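Local coordinates for protein pectate lyase 1 (Juniperus ashei, PDB 1PXZ) that cleaves pectate weakly by calcium-dependent elimination and is the major allergen of mountain cedar pollen, at residues S167-D173 with H191-H195. Sequence-based numbering, arbitrary orientation.
Sequences SLSDCSD and HFFNH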
ATOM      1  N   SER A 167       9.306  -3.052  -0.407  1.00  6.91           N
ATOM      2  CA  SER A 167       9.387  -4.512  -0.480  1.00  6.12           C
ATOM      3  C   SER A 167       8.763  -5.119   0.766  1.00 11.97           C
ATOM      4  O   SER A 167       9.291  -4.956   1.868  1.00  9.06           O
ATOM      5  CB  SER A 167      10.861  -4.909  -0.627  1.00 11.90           C
ATOM      6  OG  SER A 167      11.273  -4.585  -1.949  1.00 10.63           O
ATOM      7  N   LEU A 168       7.622  -5.787   0.633  1.00  8.14           N
ATOM      8  CA  LEU A 168       6.784  -6.161   1.760  1.00  8.78           C
ATOM      9  C   LEU A 168       6.552  -7.667   1.781  1.00 12.51           C
ATOM     10  O   LEU A 168       6.024  -8.160   0.782  1.00  7.84           O
ATOM     11  CB  LEU A 168       5.429  -5.439   1.662  1.00  5.35           C
ATOM     12  CG  LEU A 168       5.560  -3.915   1.477  1.00 10.78           C
ATOM     13  CD1 LEU A 168       4.204  -3.302   1.154  1.00 12.84           C
ATOM     14  CD2 LEU A 168       6.161  -3.252   2.713  1.00  8.91           C
ATOM     15  N   SER A 169       6.931  -8.361   2.853  1.00  6.44           N
ATOM     16  CA  SER A 169       6.846  -9.819   2.816  1.00  7.64           C
ATOM     17  C   SER A 169       6.721 -10.392   4.222  1.00 15.69           C
ATOM     18  O   SER A 169       7.049  -9.694   5.179  1.00 12.00           O
ATOM     19  CB  SER A 169       8.090 -10.411   2.139  1.00 10.53           C
ATOM     20  OG  SER A 169       9.281 -10.099   2.869  1.00 12.86           O
ATOM     21  N   ASP A 170       6.246 -11.619   4.337  1.00 12.83           N
ATOM     22  CA  ASP A 170       6.368 -12.433   5.525  1.00  9.72           C
ATOM     23  C   ASP A 170       6.006 -11.735   6.818  1.00 16.18           C
ATOM     24  O   ASP A 170       6.838 -11.687   7.735  1.00 13.83           O
ATOM     25  CB  ASP A 170       7.844 -12.887   5.599  1.00 16.40           C
ATOM     26  CG  ASP A 170       8.077 -13.951   6.660  1.00 26.66           C
ATOM     27  OD1 ASP A 170       7.112 -14.656   7.025  1.00 18.01           O
ATOM     28  OD2 ASP A 170       9.233 -14.040   7.123  1.00 25.85           O
ATOM     29  N   CYS A 171       4.791 -11.204   6.915  1.00 10.75           N
ATOM     30  CA  CYS A 171       4.332 -10.665   8.191  1.00 12.71           C
ATOM     31  C   CYS A 171       3.324 -11.592   8.839  1.00 21.29           C
ATOM     32  O   CYS A 171       2.835 -12.521   8.188  1.00 16.14           O
ATOM     33  CB  CYS A 171       3.726  -9.261   7.978  1.00 10.14           C
ATOM     34  SG  CYS A 171       5.116  -8.141   7.607  1.00 15.16           S
ATOM     35  N   SER A 172       2.996 -11.360  10.117  1.00 10.94           N
ATOM     36  CA  SER A 172       2.109 -12.346  10.749  1.00 18.80           C
ATOM     37  C   SER A 172       0.679 -12.187  10.262  1.00 21.85           C
ATOM     38  O   SER A 172      -0.021 -13.199  10.147  1.00 20.89           O
ATOM     39  CB  SER A 172       2.189 -12.257  12.277  1.00 21.47           C
ATOM     40  OG  SER A 172       1.769 -10.977  12.716  1.00 32.70           O
ATOM     41  N   ASP A 173       0.229 -10.973   9.962  1.00 16.88           N
ATOM     42  CA  ASP A 173      -1.174 -10.825   9.543  1.00 16.70           C
ATOM     43  C   ASP A 173      -1.249 -10.246   8.146  1.00 16.28           C
ATOM     44  O   ASP A 173      -1.117 -11.022   7.196  1.00 20.27           O
ATOM     45  CB  ASP A 173      -1.931  -9.962  10.554  1.00 19.62           C
ATOM     46  CG  ASP A 173      -1.965 -10.703  11.889  1.00 36.18           C
ATOM     47  OD1 ASP A 173      -2.791 -11.635  12.001  1.00 36.70           O
ATOM     48  OD2 ASP A 173      -1.183 -10.364  12.800  1.00 54.23           O
ATOM     49  N   HIS A 191       6.654  -4.416  -4.103  1.00  5.99           N
ATOM     50  CA  HIS A 191       6.816  -5.855  -4.366  1.00  4.93           C
ATOM     51  C   HIS A 191       6.247  -6.592  -3.159  1.00  8.63           C
ATOM     52  O   HIS A 191       6.795  -6.407  -2.074  1.00  8.41           O
ATOM     53  CB  HIS A 191       8.269  -6.202  -4.630  1.00 11.67           C
ATOM     54  CG  HIS A 191       8.535  -7.643  -4.940  1.00  8.96           C
ATOM     55  ND1 HIS A 191       9.794  -8.209  -4.832  1.00 13.37           N
ATOM     56  CD2 HIS A 191       7.701  -8.634  -5.360  1.00  8.65           C
ATOM     57  CE1 HIS A 191       9.722  -9.491  -5.167  1.00 13.27           C
ATOM     58  NE2 HIS A 191       8.464  -9.778  -5.497  1.00 10.51           N
ATOM     59  N   PHE A 192       5.166  -7.335  -3.320  1.00  5.13           N
ATOM     60  CA  PHE A 192       4.556  -8.109  -2.242  1.00  9.23           C
ATOM     61  C   PHE A 192       4.919  -9.573  -2.433  1.00 13.71           C
ATOM     62  O   PHE A 192       4.683 -10.085  -3.543  1.00 10.22           O
ATOM     63  CB  PHE A 192       3.034  -7.985  -2.245  1.00  9.06           C
ATOM     64  CG  PHE A 192       2.473  -6.588  -2.144  1.00  6.71           C
ATOM     65  CD1 PHE A 192       2.296  -5.850  -3.312  1.00  5.96           C
ATOM     66  CD2 PHE A 192       2.141  -6.037  -0.923  1.00  9.70           C
ATOM     67  CE1 PHE A 192       1.788  -4.565  -3.253  1.00  6.15           C
ATOM     68  CE2 PHE A 192       1.615  -4.753  -0.851  1.00 10.23           C
ATOM     69  CZ  PHE A 192       1.449  -4.026  -2.019  1.00 10.21           C
ATOM     70  N   PHE A 193       5.461 -10.256  -1.426  1.00  8.10           N
ATOM     71  CA  PHE A 193       5.880 -11.642  -1.694  1.00  7.74           C
ATOM     72  C   PHE A 193       5.981 -12.457  -0.401  1.00  9.53           C
ATOM     73  O   PHE A 193       6.040 -11.892   0.692  1.00  9.55           O
ATOM     74  CB  PHE A 193       7.189 -11.679  -2.484  1.00  7.12           C
ATOM     75  CG  PHE A 193       8.397 -11.094  -1.746  1.00  9.49           C
ATOM     76  CD1 PHE A 193       8.637  -9.730  -1.751  1.00 11.19           C
ATOM     77  CD2 PHE A 193       9.286 -11.916  -1.072  1.00 10.64           C
ATOM     78  CE1 PHE A 193       9.742  -9.218  -1.110  1.00 12.34           C
ATOM     79  CE2 PHE A 193      10.396 -11.405  -0.396  1.00 10.91           C
ATOM     80  CZ  PHE A 193      10.612 -10.037  -0.410  1.00  9.56           C
ATOM     81  N   ASN A 194       5.990 -13.783  -0.584  1.00  6.42           N
ATOM     82  CA  ASN A 194       6.138 -14.716   0.536  1.00  9.07           C
ATOM     83  C   ASN A 194       5.221 -14.376   1.683  1.00 12.37           C
ATOM     84  O   ASN A 194       5.661 -14.176   2.823  1.00 12.36           O
ATOM     85  CB  ASN A 194       7.599 -14.729   1.016  1.00  8.78           C
ATOM     86  CG  ASN A 194       8.546 -15.287  -0.035  1.00 21.93           C
ATOM     87  OD1 ASN A 194       8.167 -15.771  -1.112  1.00 19.43           O
ATOM     88  ND2 ASN A 194       9.840 -15.219   0.302  1.00 25.21           N
ATOM     89  N   HIS A 195       3.920 -14.290   1.418  1.00  7.57           N
ATOM     90  CA  HIS A 195       2.982 -13.802   2.418  1.00  8.12           C
ATOM     91  C   HIS A 195       1.567 -14.244   2.053  1.00 11.26           C
ATOM     92  O   HIS A 195       1.260 -14.125   0.864  1.00 12.49           O
ATOM     93  CB  HIS A 195       3.036 -12.255   2.505  1.00 10.36           C
ATOM     94  CG  HIS A 195       2.195 -11.771   3.636  1.00 10.07           C
ATOM     95  ND1 HIS A 195       0.866 -11.394   3.510  1.00 14.43           N
ATOM     96  CD2 HIS A 195       2.506 -11.644   4.953  1.00  7.43           C
ATOM     97  CE1 HIS A 195       0.402 -11.049   4.707  1.00  7.76           C
ATOM     98  NE2 HIS A 195       1.382 -11.193   5.587  1.00 12.56           N
TER
HETATM   99  O   HOH W   1      11.783  -6.572  -3.698  1.00 22.81           O
HETATM  100  O   HOH W   2       6.750 -16.291   4.593  1.00 55.66           O
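Strands 167-169 and 191-193 run parallel, 15° apart, with CA atoms of Leu168 and Phe192 5.0 Å apart. Leu168 satisfies both of its backbone groups across this pair: its N donates to His191 O (2.9 Å, 176°), and its O accepts from Phe193 N (3.1 Å, 152°). Further along, Asp170 N makes a weak hydrogen bond to Asn194 O (3.0 Å, 130°); water 2 donates to Asn194 O (3.0 Å) and weakly to Asp170 OD1 (3.0 Å). Water 1 links Ser167 OG (2.7 Å), also bonded to Val344 N, to His191 ND1 (2.8 Å), while His191 NE2 is bonded to Gly223 O. Ser169 CB lies 3.5 Å from the Phe193 ring centroid, 10° off its normal, a CH-pi contact. Asp173 OD2 takes hydrogen bonds from Ser172 OG (3.0 Å) and Gly150 N; with nearby Asp149 it probably binds calcium. The two segments belong to successive coils of the parallel beta-helix: on the inward face Leu168 CD1 meets Phe192 CE2 at 3.6 Å, both packing on strand 174-179, while strands 122-124 and 221-222 continue the sheet on either side.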